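Local atomic coordinates of putative D-lactate dehydrogenase (PDB entry 4ZGS), a protein that probably reduces pyruvate to D-lactate with NADH, as a chloroplast pyruvate reductase of the green alga Chlamydomonas reinhardtii. Residues A[252-257]-A[275-280]. Sequence-based numbering, arbitrary orientation.
Sequences ESIQKM and AALFDA
Ile254 reaches across to segment 275-280 and meets three of its residues, Ala276, Leu277 and Ala280, with two separate branches. The short branch makes the nearer touch: CG2 of Ile254 meets the methyl of Ala280 obliquely, with 3.8 Å between CG2 and CB. The longer branch runs out beside it toward the start of segment 275-280, where CD1 of Ile254 lies 4.2 Å from CB of Ala276. More loosely, Ile254 CD1 is 4.4 Å from Leu277 CD2. Ala276 and Ala280, four residues apart, both direct their CB atoms at the isoleucine, CD1 meeting the first and CG2 the second. The first torsion (chi1 -78°) aims the two branches, with CG2 anti to the backbone N and CG1 anti to the carbonyl carbon; an extended chi2 of 175° then carries CD1 to its full reach. Leu277 starts out in the other direction, its CB pointing away, and only one methyl of its fork swings back to CD1. No hydrogen bond crosses between the segments, and the contact is purely apolar, with backbones 7.5 Å apart from CA of Ile254 to CA of Ala280. Behind the isoleucine the chain folds into a type I turn, in which Met257 N bonds to Ile254 O at 3.1 Å; Gln285 also reaches that carbonyl through NE2. The contact sets the short, weakly bonded helix 251-254 against helix 277-283 beside the parallel Rossmann-type sheet of the NAD-binding domain: the two flank strand 261-265 in sequence, and Ile254, Leu277 and Ala280 all rest on Ile286 of strand 286-291.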
ATOM      1  N   GLU A 252       2.522  10.179 -32.807  1.00 83.99           N
ATOM      2  CA  GLU A 252       2.762  11.402 -33.561  1.00 83.16           C
ATOM      3  C   GLU A 252       2.210  12.635 -32.879  1.00 82.09           C
ATOM      4  O   GLU A 252       2.936  13.608 -32.672  1.00 83.39           O
ATOM      5  CB  GLU A 252       2.154  11.290 -34.962  1.00 89.54           C
ATOM      6  CG  GLU A 252       2.918  10.360 -35.904  1.00100.55           C
ATOM      7  CD  GLU A 252       2.841   8.895 -35.484  1.00104.27           C
ATOM      8  OE1 GLU A 252       2.060   8.576 -34.562  1.00102.09           O
ATOM      9  OE2 GLU A 252       3.585   8.065 -36.054  1.00108.23           O
ATOM     10  N   SER A 253       0.934  12.587 -32.505  1.00 76.03           N
ATOM     11  CA  SER A 253       0.292  13.771 -31.961  1.00 69.38           C
ATOM     12  C   SER A 253       0.925  14.127 -30.636  1.00 66.18           C
ATOM     13  O   SER A 253       0.953  15.301 -30.242  1.00 70.78           O
ATOM     14  CB  SER A 253      -1.224  13.584 -31.812  1.00 64.90           C
ATOM     15  OG  SER A 253      -1.562  12.456 -31.041  1.00 60.80           O
ATOM     16  N   ILE A 254       1.460  13.127 -29.957  1.00 60.00           N
ATOM     17  CA  ILE A 254       2.071  13.394 -28.668  1.00 59.14           C
ATOM     18  C   ILE A 254       3.296  14.307 -28.804  1.00 65.73           C
ATOM     19  O   ILE A 254       3.539  15.144 -27.932  1.00 67.39           O
ATOM     20  CB  ILE A 254       2.451  12.095 -27.955  1.00 53.39           C
ATOM     21  CG1 ILE A 254       1.186  11.474 -27.333  1.00 53.14           C
ATOM     22  CG2 ILE A 254       3.445  12.386 -26.868  1.00 46.87           C
ATOM     23  CD1 ILE A 254       1.380  10.134 -26.689  1.00 48.95           C
ATOM     24  N   GLN A 255       4.041  14.188 -29.901  1.00 64.42           N
ATOM     25  CA  GLN A 255       5.211  15.047 -30.096  1.00 69.06           C
ATOM     26  C   GLN A 255       4.809  16.475 -30.456  1.00 72.86           C
ATOM     27  O   GLN A 255       5.657  17.358 -30.464  1.00 77.00           O
ATOM     28  CB  GLN A 255       6.163  14.476 -31.150  1.00 75.44           C
ATOM     29  CG  GLN A 255       6.786  13.152 -30.719  1.00 86.87           C
ATOM     30  CD  GLN A 255       7.443  13.215 -29.328  1.00 88.44           C
ATOM     31  OE1 GLN A 255       8.180  14.154 -29.017  1.00 90.74           O
ATOM     32  NE2 GLN A 255       7.149  12.220 -28.485  1.00 83.19           N
ATOM     33  N   LYS A 256       3.534  16.688 -30.793  1.00 74.27           N
ATOM     34  CA  LYS A 256       3.009  18.039 -31.029  1.00 68.28           C
ATOM     35  C   LYS A 256       2.640  18.740 -29.726  1.00 64.22           C
ATOM     36  O   LYS A 256       2.434  19.948 -29.709  1.00 72.41           O
ATOM     37  CB  LYS A 256       1.784  18.016 -31.943  1.00 67.76           C
ATOM     38  CG  LYS A 256       2.074  17.624 -33.380  1.00 76.43           C
ATOM     39  CD  LYS A 256       0.841  17.807 -34.247  1.00 82.33           C
ATOM     40  CE  LYS A 256      -0.285  16.905 -33.775  1.00 89.29           C
ATOM     41  NZ  LYS A 256      -1.455  16.933 -34.697  1.00 91.73           N
ATOM     42  N   MET A 257       2.536  17.988 -28.637  1.00 60.37           N
ATOM     43  CA  MET A 257       2.158  18.575 -27.364  1.00 57.56           C
ATOM     44  C   MET A 257       3.313  19.313 -26.720  1.00 63.08           C
ATOM     45  O   MET A 257       4.428  19.315 -27.235  1.00 68.88           O
ATOM     46  CB  MET A 257       1.637  17.507 -26.417  1.00 44.86           C
ATOM     47  CG  MET A 257       0.392  16.852 -26.923  1.00 46.04           C
ATOM     48  SD  MET A 257      -0.090  15.407 -25.940  1.00 66.35           S
ATOM     49  CE  MET A 257      -0.898  16.213 -24.566  1.00 77.70           C
ATOM     50  N   ALA A 275       0.213   2.005 -26.229  1.00 65.25           N
ATOM     51  CA  ALA A 275       1.604   1.694 -26.533  1.00 70.26           C
ATOM     52  C   ALA A 275       2.474   2.968 -26.545  1.00 69.04           C
ATOM     53  O   ALA A 275       3.601   2.972 -26.044  1.00 70.35           O
ATOM     54  CB  ALA A 275       1.709   0.938 -27.866  1.00 67.99           C
ATOM     55  N   ALA A 276       1.922   4.069 -27.036  1.00 63.36           N
ATOM     56  CA  ALA A 276       2.726   5.280 -27.221  1.00 61.58           C
ATOM     57  C   ALA A 276       3.044   5.990 -25.905  1.00 58.44           C
ATOM     58  O   ALA A 276       3.937   6.821 -25.858  1.00 62.98           O
ATOM     59  CB  ALA A 276       2.019   6.242 -28.166  1.00 49.99           C
ATOM     60  N   LEU A 277       2.364   5.627 -24.826  1.00 49.48           N
ATOM     61  CA  LEU A 277       2.497   6.385 -23.590  1.00 52.09           C
ATOM     62  C   LEU A 277       3.861   6.262 -22.908  1.00 61.39           C
ATOM     63  O   LEU A 277       4.354   7.240 -22.335  1.00 64.51           O
ATOM     64  CB  LEU A 277       1.413   5.964 -22.594  1.00 52.83           C
ATOM     65  CG  LEU A 277      -0.028   6.347 -22.963  1.00 57.05           C
ATOM     66  CD1 LEU A 277      -1.021   5.903 -21.897  1.00 57.31           C
ATOM     67  CD2 LEU A 277      -0.148   7.823 -23.229  1.00 49.85           C
ATOM     68  N   PHE A 278       4.465   5.072 -22.974  1.00 60.07           N
ATOM     69  CA  PHE A 278       5.678   4.760 -22.209  1.00 62.85           C
ATOM     70  C   PHE A 278       6.877   5.599 -22.653  1.00 64.28           C
ATOM     71  O   PHE A 278       7.552   6.209 -21.819  1.00 59.22           O
ATOM     72  CB  PHE A 278       6.019   3.261 -22.332  1.00 67.18           C
ATOM     73  CG  PHE A 278       4.898   2.361 -21.885  1.00 66.76           C
ATOM     74  CD1 PHE A 278       4.723   2.063 -20.536  1.00 59.13           C
ATOM     75  CD2 PHE A 278       3.969   1.879 -22.803  1.00 64.45           C
ATOM     76  CE1 PHE A 278       3.667   1.285 -20.117  1.00 53.23           C
ATOM     77  CE2 PHE A 278       2.914   1.089 -22.387  1.00 61.09           C
ATOM     78  CZ  PHE A 278       2.765   0.793 -21.043  1.00 56.54           C
ATOM     79  N   ASP A 279       7.124   5.633 -23.963  1.00 63.64           N
ATOM     80  CA  ASP A 279       8.218   6.418 -24.508  1.00 64.76           C
ATOM     81  C   ASP A 279       8.093   7.854 -24.080  1.00 67.83           C
ATOM     82  O   ASP A 279       9.076   8.473 -23.670  1.00 70.85           O
ATOM     83  CB  ASP A 279       8.214   6.376 -26.031  1.00 71.45           C
ATOM     84  CG  ASP A 279       8.542   5.007 -26.588  1.00 83.53           C
ATOM     85  OD1 ASP A 279       9.115   4.158 -25.856  1.00 76.17           O
ATOM     86  OD2 ASP A 279       8.209   4.792 -27.776  1.00 94.35           O
ATOM     87  N   ALA A 280       6.861   8.357 -24.134  1.00 64.85           N
ATOM     88  CA  ALA A 280       6.577   9.756 -23.888  1.00 55.65           C
ATOM     89  C   ALA A 280       6.703  10.066 -22.415  1.00 51.57           C
ATOM     90  O   ALA A 280       7.236  11.103 -22.036  1.00 50.42           O
ATOM     91  CB  ALA A 280       5.202  10.098 -24.380  1.00 55.82           C
TER